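Local coordinates for protein L-lysine 6-monooxygenase (Pseudomonas syringae pv. tomato, PDB 5CQF) that probably acts as an FAD-dependent, NADP-linked oxidoreductase that N-hydroxylates an amino-acid side chain such as that of lysine during siderophore biosynthesis, at residues A27-F32 and A419-A423; I378-V384 and I394-L399. All coordinates share one frame; numbering follows the deposited sequence.

Contact 1. Residues A27-F32 and A419-A423; sequences ALACAF and AGRIA
Ala419 sets its methyl group against the turn of helix that begins at Ala27, and this is the tightest part of the contact. Its CB lies 3.5 Å from Ala27 O and also packs close to the CA of Leu28; a small side chain here meets backbone directly, and the two helices come within 4.6 Å between Leu28 CA and Ala419 CA. The next substantial meeting is at Ile422, whose CG2 branch reaches Leu28 CD1 at 4.1 Å, the two side chains crossing at about a right angle. Leu28 has CG anti to the backbone N (chi1 -176°), which sends CD1 to where it also touches Ala419 O and Ala423 CB. Segments 27-32 and 419-423, on helices 23-37 and 412-428, cross at -60° with axes 8.9 Å apart at closest approach. The first helix follows strand 16-19 after a glycine-rich turn leading into it, in a GxGxxG pattern consistent with the Rossmann-type dinucleotide fold of an FAD enzyme, and the side chain of Leu28 touches residues of that pattern. Ala423 completes the row on the second helix. Its CB faces Ala31 CB at 4.1 Å and sits over one face of the Phe32 ring, 3.9 Å from Phe32 CZ. Beyond the methyl, the same ring reaches Ile47 and Tyr49 of the adjoining strand 47-50.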
ATOM      1  N   ALA A  27      25.797  -0.818 -19.606  1.00 33.95           N
ATOM      2  CA  ALA A  27      25.382  -2.187 -19.389  1.00 33.70           C
ATOM      3  C   ALA A  27      26.242  -3.123 -20.169  1.00 34.98           C
ATOM      4  O   ALA A  27      26.588  -4.158 -19.671  1.00 35.56           O
ATOM      5  CB  ALA A  27      23.932  -2.381 -19.798  1.00 32.80           C
ATOM      6  N   LEU A  28      26.535  -2.772 -21.425  1.00 37.11           N
ATOM      7  CA  LEU A  28      27.416  -3.575 -22.277  1.00 38.55           C
ATOM      8  C   LEU A  28      28.818  -3.654 -21.733  1.00 39.36           C
ATOM      9  O   LEU A  28      29.389  -4.733 -21.703  1.00 41.68           O
ATOM     10  CB  LEU A  28      27.473  -2.994 -23.682  1.00 39.27           C
ATOM     11  CG  LEU A  28      28.279  -3.790 -24.676  1.00 39.66           C
ATOM     12  CD1 LEU A  28      27.649  -5.137 -24.979  1.00 39.57           C
ATOM     13  CD2 LEU A  28      28.408  -2.940 -25.921  1.00 41.84           C
ATOM     14  N   ALA A  29      29.389  -2.521 -21.341  1.00 39.34           N
ATOM     15  CA  ALA A  29      30.710  -2.537 -20.678  1.00 41.52           C
ATOM     16  C   ALA A  29      30.717  -3.393 -19.436  1.00 41.73           C
ATOM     17  O   ALA A  29      31.698  -4.090 -19.183  1.00 41.98           O
ATOM     18  CB  ALA A  29      31.170  -1.135 -20.330  1.00 42.83           C
ATOM     19  N   CYS A  30      29.615  -3.395 -18.669  1.00 41.73           N
ATOM     20  CA  CYS A  30      29.577  -4.250 -17.487  1.00 40.86           C
ATOM     21  C   CYS A  30      29.707  -5.720 -17.856  1.00 40.89           C
ATOM     22  O   CYS A  30      30.319  -6.466 -17.142  1.00 43.60           O
ATOM     23  CB  CYS A  30      28.310  -4.044 -16.671  1.00 41.39           C
ATOM     24  SG  CYS A  30      28.227  -2.463 -15.825  1.00 41.08           S
ATOM     25  N   ALA A  31      29.123  -6.154 -18.956  1.00 41.12           N
ATOM     26  CA  ALA A  31      29.288  -7.553 -19.377  1.00 41.96           C
ATOM     27  C   ALA A  31      30.745  -7.865 -19.666  1.00 43.26           C
ATOM     28  O   ALA A  31      31.236  -8.926 -19.287  1.00 42.77           O
ATOM     29  CB  ALA A  31      28.452  -7.876 -20.602  1.00 40.30           C
ATOM     30  N   PHE A  32      31.427  -6.950 -20.339  1.00 44.68           N
ATOM     31  CA  PHE A  32      32.838  -7.181 -20.654  1.00 48.45           C
ATOM     32  C   PHE A  32      33.678  -7.178 -19.400  1.00 49.34           C
ATOM     33  O   PHE A  32      34.488  -8.089 -19.196  1.00 51.33           O
ATOM     34  CB  PHE A  32      33.357  -6.174 -21.675  1.00 49.14           C
ATOM     35  CG  PHE A  32      32.881  -6.460 -23.063  1.00 49.37           C
ATOM     36  CD1 PHE A  32      33.397  -7.527 -23.763  1.00 50.75           C
ATOM     37  CD2 PHE A  32      31.882  -5.708 -23.640  1.00 51.18           C
ATOM     38  CE1 PHE A  32      32.951  -7.826 -25.022  1.00 51.33           C
ATOM     39  CE2 PHE A  32      31.424  -5.995 -24.908  1.00 52.09           C
ATOM     40  CZ  PHE A  32      31.968  -7.055 -25.608  1.00 51.84           C
ATOM     41  N   ALA A 419      22.637  -6.571 -23.392  1.00 40.15           N
ATOM     42  CA  ALA A 419      24.093  -6.562 -23.265  1.00 41.96           C
ATOM     43  C   ALA A 419      24.654  -7.964 -23.311  1.00 43.21           C
ATOM     44  O   ALA A 419      25.688  -8.180 -23.905  1.00 44.11           O
ATOM     45  CB  ALA A 419      24.526  -5.880 -21.971  1.00 42.66           C
ATOM     46  N   GLY A 420      23.977  -8.917 -22.675  1.00 44.85           N
ATOM     47  CA  GLY A 420      24.418 -10.311 -22.726  1.00 45.66           C
ATOM     48  C   GLY A 420      24.390 -10.903 -24.143  1.00 46.83           C
ATOM     49  O   GLY A 420      25.348 -11.523 -24.589  1.00 45.39           O
ATOM     50  N   ARG A 421      23.286 -10.706 -24.841  1.00 44.91           N
ATOM     51  CA  ARG A 421      23.117 -11.194 -26.192  1.00 48.89           C
ATOM     52  C   ARG A 421      24.114 -10.566 -27.167  1.00 49.35           C
ATOM     53  O   ARG A 421      24.624 -11.251 -28.055  1.00 51.05           O
ATOM     54  CB  ARG A 421      21.708 -10.879 -26.700  1.00 51.48           C
ATOM     55  CG  ARG A 421      20.599 -11.697 -26.072  1.00 53.65           C
ATOM     56  CD  ARG A 421      19.434 -11.848 -27.055  1.00 59.35           C
ATOM     57  NE  ARG A 421      18.211 -12.328 -26.397  1.00 62.72           N
ATOM     58  CZ  ARG A 421      17.342 -13.183 -26.931  1.00 61.84           C
ATOM     59  NH1 ARG A 421      17.537 -13.671 -28.147  1.00 65.86           N
ATOM     60  NH2 ARG A 421      16.279 -13.566 -26.231  1.00 63.79           N
ATOM     61  N   ILE A 422      24.386  -9.272 -26.997  1.00 45.95           N
ATOM     62  CA  ILE A 422      25.285  -8.578 -27.889  1.00 44.71           C
ATOM     63  C   ILE A 422      26.732  -8.947 -27.598  1.00 44.88           C
ATOM     64  O   ILE A 422      27.490  -9.234 -28.517  1.00 45.96           O
ATOM     65  CB  ILE A 422      25.043  -7.057 -27.884  1.00 43.28           C
ATOM     66  CG1 ILE A 422      23.735  -6.761 -28.611  1.00 42.32           C
ATOM     67  CG2 ILE A 422      26.170  -6.295 -28.586  1.00 43.32           C
ATOM     68  CD1 ILE A 422      23.174  -5.376 -28.350  1.00 42.60           C
ATOM     69  N   ALA A 423      27.113  -8.984 -26.330  1.00 45.68           N
ATOM     70  CA  ALA A 423      28.504  -9.254 -25.987  1.00 46.41           C
ATOM     71  C   ALA A 423      28.912 -10.669 -26.396  1.00 49.05           C
ATOM     72  O   ALA A 423      30.031 -10.883 -26.821  1.00 51.67           O
ATOM     73  CB  ALA A 423      28.744  -9.033 -24.510  1.00 46.24           C
TER

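Contact 2. Residues I378-V384 and I394-L399; sequences IDRDYRV and IWVNGL
A single antiparallel bridge, the non-hydrogen-bonded pair Arg383 and Trp395, lays the loop 378-384 along strand 393-396, the outermost strand, within this chain, of a parallel sheet. Two backbone bonds flank the pair. Val384 N gives a nearly straight bond to Ile394 O (2.7 Å, 174° at the hydrogen), while Val396 N reaches Tyr382 O at 2.9 Å through a more bent one. Tyr382 O is also approached by Trp395 CA at 3.0 Å, a CA-H...O contact.

Side chains then divide between the two sides of the bridge. On one, Arg383 CG stands anti to the backbone N (chi1 -160°), which carries this methylene over a face of the Trp395 indole in a CH-pi contact, 4.2 Å from the centroid of its five-membered ring, and Asp381 O meets the indole at its edge. Trp395 NE1 is buried here with no polar partner, whereas the guanidinium, turned 86° from the ring plane, is held by a hydrogen bond from Arg383 NE to Asn393 OD1. On the other, Val384 CG2 lies 3.8 Å from Ile394 CG2 and also touches Val396 CG2. Further along, Tyr382 OH abuts Leu399 CD2 at 3.8 Å, the methyl lying near the plane of the ring.

Asp379 OD1 braces the loop from within, accepting Arg383 N from above its carboxylate plane. Residues 379-382 form a type I turn, closed by Tyr382 N to Asp379 O and Asp379 N to Arg383 O, and Tyr382 takes up a left-handed backbone conformation, the pairing typical of a G1 beta bulge, here beside a sheet edge.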
ATOM      1  N   ILE A 378      16.381  -5.889 -38.670  1.00 43.85           N
ATOM      2  CA  ILE A 378      17.073  -6.219 -37.403  1.00 44.36           C
ATOM      3  C   ILE A 378      16.570  -7.554 -36.864  1.00 43.57           C
ATOM      4  O   ILE A 378      15.370  -7.777 -36.788  1.00 41.60           O
ATOM      5  CB  ILE A 378      16.910  -5.087 -36.360  1.00 44.19           C
ATOM      6  CG1 ILE A 378      17.403  -3.765 -36.965  1.00 46.32           C
ATOM      7  CG2 ILE A 378      17.706  -5.392 -35.099  1.00 43.18           C
ATOM      8  CD1 ILE A 378      17.047  -2.514 -36.189  1.00 46.91           C
ATOM      9  N   ASP A 379      17.482  -8.449 -36.492  1.00 45.02           N
ATOM     10  CA  ASP A 379      17.047  -9.758 -36.031  1.00 46.16           C
ATOM     11  C   ASP A 379      16.776  -9.729 -34.515  1.00 48.05           C
ATOM     12  O   ASP A 379      16.795  -8.647 -33.892  1.00 46.90           O
ATOM     13  CB  ASP A 379      18.030 -10.841 -36.487  1.00 46.63           C
ATOM     14  CG  ASP A 379      19.278 -10.865 -35.690  1.00 47.58           C
ATOM     15  OD1 ASP A 379      19.263 -10.251 -34.613  1.00 45.86           O
ATOM     16  OD2 ASP A 379      20.268 -11.521 -36.127  1.00 50.59           O
ATOM     17  N   ARG A 380      16.496 -10.900 -33.941  1.00 48.61           N
ATOM     18  CA  ARG A 380      16.085 -11.023 -32.537  1.00 47.45           C
ATOM     19  C   ARG A 380      17.226 -10.692 -31.553  1.00 47.71           C
ATOM     20  O   ARG A 380      16.979 -10.281 -30.391  1.00 41.97           O
ATOM     21  CB  ARG A 380      15.523 -12.444 -32.283  1.00 48.65           C
ATOM     22  CG  ARG A 380      15.153 -12.761 -30.828  1.00 49.28           C
ATOM     23  CD  ARG A 380      14.005 -11.887 -30.339  1.00 48.10           C
ATOM     24  NE  ARG A 380      13.760 -12.027 -28.912  1.00 47.08           N
ATOM     25  CZ  ARG A 380      14.407 -11.367 -27.937  1.00 47.90           C
ATOM     26  NH1 ARG A 380      15.376 -10.480 -28.183  1.00 44.27           N
ATOM     27  NH2 ARG A 380      14.065 -11.604 -26.676  1.00 49.92           N
ATOM     28  N   ASP A 381      18.458 -10.886 -32.035  1.00 48.42           N
ATOM     29  CA  ASP A 381      19.696 -10.542 -31.323  1.00 50.65           C
ATOM     30  C   ASP A 381      20.230  -9.146 -31.635  1.00 46.64           C
ATOM     31  O   ASP A 381      21.426  -8.883 -31.451  1.00 45.94           O
ATOM     32  CB  ASP A 381      20.788 -11.560 -31.678  1.00 55.55           C
ATOM     33  CG  ASP A 381      20.545 -12.892 -31.046  1.00 62.53           C
ATOM     34  OD1 ASP A 381      20.443 -12.946 -29.800  1.00 71.50           O
ATOM     35  OD2 ASP A 381      20.458 -13.887 -31.789  1.00 68.65           O
ATOM     36  N   TYR A 382      19.372  -8.288 -32.182  1.00 44.33           N
ATOM     37  CA  TYR A 382      19.678  -6.875 -32.391  1.00 43.66           C
ATOM     38  C   TYR A 382      20.749  -6.617 -33.477  1.00 45.62           C
ATOM     39  O   TYR A 382      21.326  -5.535 -33.530  1.00 44.17           O
ATOM     40  CB  TYR A 382      20.022  -6.228 -31.029  1.00 43.30           C
ATOM     41  CG  TYR A 382      18.891  -6.439 -30.012  1.00 42.78           C
ATOM     42  CD1 TYR A 382      17.705  -5.718 -30.110  1.00 43.27           C
ATOM     43  CD2 TYR A 382      18.977  -7.401 -29.028  1.00 41.86           C
ATOM     44  CE1 TYR A 382      16.660  -5.919 -29.230  1.00 42.42           C
ATOM     45  CE2 TYR A 382      17.936  -7.600 -28.116  1.00 43.46           C
ATOM     46  CZ  TYR A 382      16.780  -6.856 -28.223  1.00 43.51           C
ATOM     47  OH  TYR A 382      15.712  -7.047 -27.341  1.00 43.23           O
ATOM     48  N   ARG A 383      20.978  -7.610 -34.344  1.00 48.41           N
ATOM     49  CA  ARG A 383      21.970  -7.512 -35.421  1.00 52.56           C
ATOM     50  C   ARG A 383      21.323  -6.974 -36.685  1.00 48.74           C
ATOM     51  O   ARG A 383      20.188  -7.332 -37.013  1.00 44.14           O
ATOM     52  CB  ARG A 383      22.628  -8.867 -35.719  1.00 56.08           C
ATOM     53  CG  ARG A 383      23.957  -8.703 -36.439  1.00 62.73           C
ATOM     54  CD  ARG A 383      24.647 -10.035 -36.712  1.00 69.63           C
ATOM     55  NE  ARG A 383      25.531  -9.988 -37.892  1.00 81.15           N
ATOM     56  CZ  ARG A 383      25.124  -9.937 -39.177  1.00 83.98           C
ATOM     57  NH1 ARG A 383      23.825  -9.902 -39.497  1.00 81.60           N
ATOM     58  NH2 ARG A 383      26.030  -9.910 -40.165  1.00 81.47           N
ATOM     59  N   VAL A 384      22.046  -6.102 -37.377  1.00 46.79           N
ATOM     60  CA  VAL A 384      21.541  -5.522 -38.609  1.00 47.68           C
ATOM     61  C   VAL A 384      21.948  -6.424 -39.762  1.00 48.49           C
ATOM     62  O   VAL A 384      23.116  -6.828 -39.850  1.00 50.31           O
ATOM     63  CB  VAL A 384      22.123  -4.134 -38.907  1.00 46.50           C
ATOM     64  CG1 VAL A 384      21.423  -3.529 -40.116  1.00 45.14           C
ATOM     65  CG2 VAL A 384      21.996  -3.210 -37.713  1.00 46.09           C
ATOM     66  N   ILE A 394      26.907  -5.092 -37.438  1.00 51.31           N
ATOM     67  CA  ILE A 394      26.345  -3.934 -36.781  1.00 49.19           C
ATOM     68  C   ILE A 394      25.166  -4.390 -35.940  1.00 47.14           C
ATOM     69  O   ILE A 394      24.412  -5.281 -36.349  1.00 44.60           O
ATOM     70  CB  ILE A 394      25.895  -2.870 -37.797  1.00 50.87           C
ATOM     71  CG1 ILE A 394      27.046  -2.498 -38.761  1.00 51.97           C
ATOM     72  CG2 ILE A 394      25.402  -1.620 -37.078  1.00 50.46           C
ATOM     73  CD1 ILE A 394      26.584  -1.851 -40.039  1.00 51.96           C
ATOM     74  N   TRP A 395      25.039  -3.770 -34.765  1.00 46.73           N
ATOM     75  CA  TRP A 395      23.965  -4.039 -33.814  1.00 45.68           C
ATOM     76  C   TRP A 395      23.334  -2.720 -33.462  1.00 45.83           C
ATOM     77  O   TRP A 395      24.058  -1.725 -33.319  1.00 49.70           O
ATOM     78  CB  TRP A 395      24.517  -4.638 -32.540  1.00 44.87           C
ATOM     79  CG  TRP A 395      24.991  -6.058 -32.665  1.00 47.14           C
ATOM     80  CD1 TRP A 395      24.267  -7.188 -32.411  1.00 47.99           C
ATOM     81  CD2 TRP A 395      26.299  -6.503 -33.044  1.00 44.56           C
ATOM     82  NE1 TRP A 395      25.037  -8.298 -32.625  1.00 46.87           N
ATOM     83  CE2 TRP A 395      26.286  -7.906 -33.014  1.00 45.21           C
ATOM     84  CE3 TRP A 395      27.459  -5.853 -33.434  1.00 45.02           C
ATOM     85  CZ2 TRP A 395      27.392  -8.670 -33.346  1.00 46.66           C
ATOM     86  CZ3 TRP A 395      28.566  -6.610 -33.759  1.00 45.69           C
ATOM     87  CH2 TRP A 395      28.524  -8.005 -33.713  1.00 46.81           C
ATOM     88  N   VAL A 396      22.009  -2.697 -33.332  1.00 42.02           N
ATOM     89  CA  VAL A 396      21.333  -1.541 -32.745  1.00 42.99           C
ATOM     90  C   VAL A 396      20.812  -1.929 -31.367  1.00 42.61           C
ATOM     91  O   VAL A 396      19.924  -2.748 -31.258  1.00 42.91           O
ATOM     92  CB  VAL A 396      20.191  -0.997 -33.619  1.00 43.45           C
ATOM     93  CG1 VAL A 396      19.541   0.222 -32.962  1.00 43.34           C
ATOM     94  CG2 VAL A 396      20.720  -0.619 -34.985  1.00 42.70           C
ATOM     95  N   ASN A 397      21.394  -1.342 -30.323  1.00 43.10           N
ATOM     96  CA  ASN A 397      21.104  -1.730 -28.934  1.00 44.47           C
ATOM     97  C   ASN A 397      19.898  -0.994 -28.355  1.00 45.38           C
ATOM     98  O   ASN A 397      20.023  -0.148 -27.461  1.00 50.28           O
ATOM     99  CB  ASN A 397      22.342  -1.501 -28.063  1.00 42.17           C
ATOM    100  CG  ASN A 397      22.264  -2.211 -26.742  1.00 42.51           C
ATOM    101  OD1 ASN A 397      21.262  -2.841 -26.422  1.00 42.21           O
ATOM    102  ND2 ASN A 397      23.338  -2.120 -25.955  1.00 43.07           N
ATOM    103  N   GLY A 398      18.722  -1.336 -28.853  1.00 45.61           N
ATOM    104  CA  GLY A 398      17.484  -0.691 -28.397  1.00 44.56           C
ATOM    105  C   GLY A 398      16.273  -1.426 -28.945  1.00 43.86           C
ATOM    106  O   GLY A 398      16.403  -2.310 -29.794  1.00 42.84           O
ATOM    107  N   LEU A 399      15.108  -1.080 -28.420  1.00 43.44           N
ATOM    108  CA  LEU A 399      13.848  -1.557 -28.950  1.00 44.57           C
ATOM    109  C   LEU A 399      13.249  -0.539 -29.919  1.00 45.43           C
ATOM    110  O   LEU A 399      13.641   0.623 -29.934  1.00 45.21           O
ATOM    111  CB  LEU A 399      12.877  -1.838 -27.811  1.00 44.50           C
ATOM    112  CG  LEU A 399      13.241  -3.090 -26.996  1.00 44.03           C
ATOM    113  CD1 LEU A 399      12.368  -3.197 -25.760  1.00 44.33           C
ATOM    114  CD2 LEU A 399      13.088  -4.348 -27.835  1.00 43.03           C
TER

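Read from the N terminus, helix 23-37 comes first, directly after strand 16-19, and supplies one half of contact 1. Its partner arrives 387 residues later on helix 412-428, closing a very long loop that spans most of the chain. Contact 2 is nested inside it and closes a much shorter loop, with 378-384 folding back on 394-399 before the final helices. The centres lie about 13 Å apart, and helix 412-428 also touches contact 2: Ile422 packs on Trp395 and Asn397, while Arg421 makes a weak, long ion pair with Asp381. Contact 1 joins the helix after the glycine-rich turn to helix 412-428, which packs on strand 393-396, paired by contact 2 with loop 378-384.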